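Local coordinates for protein D-ribitol-5-phosphate phosphatase (Bacteroides thetaiotaomicron, PDB 4JB3) that removes the phosphate from D-ribitol-5-phosphate and D-ribitol-1-phosphate, and also from 5-amino-6-(5-phospho-D-ribitylamino)uracil, as a magnesium-dependent phosphatase of the HAD superfamily, at residues E96-K99 and Q100-G104. Sequence-based numbering, arbitrary orientation.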
loop_
_atom_site.group_PDB
_atom_site.type_symbol
_atom_site.label_atom_id
_atom_site.label_comp_id
_atom_site.label_asym_id
_atom_site.label_seq_id
_atom_site.Cartn_x
_atom_site.Cartn_y
_atom_site.Cartn_z
ATOM N N GLU A 96 -14.873 -12.800 8.608
ATOM C CA GLU A 96 -15.484 -11.885 7.650
ATOM C C GLU A 96 -15.736 -10.505 8.251
ATOM O O GLU A 96 -15.535 -9.498 7.586
ATOM C CB GLU A 96 -16.765 -12.461 7.057
ATOM C CG GLU A 96 -17.359 -11.603 5.938
ATOM C CD GLU A 96 -16.444 -11.472 4.725
ATOM O OE1 GLU A 96 -15.596 -12.362 4.496
ATOM O OE2 GLU A 96 -16.586 -10.473 3.990
ATOM N N GLU A 97 -16.162 -10.440 9.505
ATOM C CA GLU A 97 -16.393 -9.109 10.050
ATOM C C GLU A 97 -15.076 -8.411 10.356
ATOM O O GLU A 97 -15.003 -7.181 10.304
ATOM C CB GLU A 97 -17.317 -9.144 11.251
ATOM C CG GLU A 97 -16.731 -9.792 12.451
ATOM C CD GLU A 97 -17.764 -9.938 13.543
ATOM O OE1 GLU A 97 -17.833 -11.021 14.157
ATOM O OE2 GLU A 97 -18.515 -8.963 13.787
ATOM N N THR A 98 -14.032 -9.191 10.625
ATOM C CA THR A 98 -12.712 -8.617 10.854
ATOM C C THR A 98 -12.169 -8.061 9.536
ATOM O O THR A 98 -11.618 -6.951 9.497
ATOM C CB THR A 98 -11.760 -9.649 11.473
ATOM O OG1 THR A 98 -12.338 -10.131 12.699
ATOM C CG2 THR A 98 -10.405 -9.009 11.778
ATOM N N LYS A 99 -12.349 -8.821 8.458
ATOM C CA LYS A 99 -11.971 -8.359 7.124
ATOM C C LYS A 99 -12.719 -7.080 6.771
ATOM O O LYS A 99 -12.112 -6.121 6.283
ATOM C CB LYS A 99 -12.252 -9.428 6.073
ATOM C CG LYS A 99 -11.917 -8.985 4.642
ATOM C CD LYS A 99 -12.149 -10.120 3.661
ATOM C CE LYS A 99 -11.981 -9.645 2.230
ATOM N NZ LYS A 99 -12.090 -10.784 1.278
ATOM N N GLN A 100 -14.028 -7.053 7.020
ATOM C CA GLN A 100 -14.812 -5.873 6.665
ATOM C C GLN A 100 -14.350 -4.634 7.426
ATOM O O GLN A 100 -14.354 -3.527 6.871
ATOM C CB GLN A 100 -16.310 -6.124 6.832
ATOM C CG GLN A 100 -16.870 -7.105 5.805
ATOM C CD GLN A 100 -16.515 -6.733 4.371
ATOM O OE1 GLN A 100 -16.653 -5.580 3.962
ATOM N NE2 GLN A 100 -16.047 -7.713 3.605
ATOM N N ALA A 101 -13.910 -4.814 8.671
ATOM C CA ALA A 101 -13.371 -3.686 9.426
ATOM C C ALA A 101 -12.097 -3.158 8.777
ATOM O O ALA A 101 -11.947 -1.951 8.585
ATOM C CB ALA A 101 -13.136 -4.060 10.887
ATOM N N TRP A 102 -11.187 -4.053 8.413
ATOM C CA TRP A 102 -9.986 -3.650 7.683
ATOM C C TRP A 102 -10.289 -2.909 6.380
ATOM O O TRP A 102 -9.605 -1.937 6.034
ATOM C CB TRP A 102 -9.104 -4.865 7.394
ATOM C CG TRP A 102 -8.166 -5.149 8.525
ATOM C CD1 TRP A 102 -8.246 -6.184 9.424
ATOM C CD2 TRP A 102 -7.026 -4.369 8.913
ATOM N NE1 TRP A 102 -7.215 -6.099 10.330
ATOM C CE2 TRP A 102 -6.459 -4.989 10.045
ATOM C CE3 TRP A 102 -6.430 -3.204 8.411
ATOM C CZ2 TRP A 102 -5.318 -4.499 10.668
ATOM C CZ3 TRP A 102 -5.302 -2.717 9.031
ATOM C CH2 TRP A 102 -4.758 -3.355 10.152
ATOM N N LEU A 103 -11.302 -3.369 5.650
ATOM C CA LEU A 103 -11.642 -2.726 4.382
ATOM C C LEU A 103 -12.231 -1.331 4.602
ATOM O O LEU A 103 -12.323 -0.532 3.661
ATOM C CB LEU A 103 -12.578 -3.607 3.559
ATOM C CG LEU A 103 -11.941 -4.926 3.117
ATOM C CD1 LEU A 103 -12.910 -5.726 2.267
ATOM C CD2 LEU A 103 -10.650 -4.683 2.356
ATOM N N GLY A 104 -12.601 -1.036 5.845
ATOM C CA GLY A 104 -13.049 0.290 6.224
ATOM C C GLY A 104 -11.991 1.357 6.011
ATOM O O GLY A 104 -12.319 2.538 5.919
#
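Glu96 and Gln100, one helical turn apart, join side chain to side chain on the exposed face of helix 95-103. Gln100 NE2 donates to Glu96 OE2 at 2.8 Å, moderately bent (147°), reaching the oxygen on its anti side and somewhat out of the carboxylate plane. Both chains are bent where they meet: Glu96 sends CG opposite its own amide N (chi1 -174°), and a bend at chi2 turns the carboxylate toward Gln100, while Gln100, with CG anti to its carbonyl carbon and a second bend at chi2, folds its amide back toward the preceding turn, the two flat groups 27° apart. Four main-chain bonds, each from an N-H to the carbonyl four residues earlier, link Gln100 to Glu96, Ala101 to Glu97, Trp102 to Thr98 and Leu103 to Lys99, the last 2.9 Å from N to O. Lying between strands 26-29 and 125-130, the helix is consistent with the C1 cap of HAD phosphatases, and the Trp102 side chain, with Phe47, Phe81, Phe105 and Phe135 around its indole, comes within about 4 Å of a bound glycerol. Glu97 OE2 forms a salt bridge with Arg91, Thr98 OG1 bonds to Thr94 O, and Lys99 NZ to Ser138 OG. Carbon contacts are few: Lys99, extended throughout, passes Leu103 with CE 4.0 Å from CD1, and on the buried side Thr98 CG2 sits 4.3 Å from Trp102 CD1.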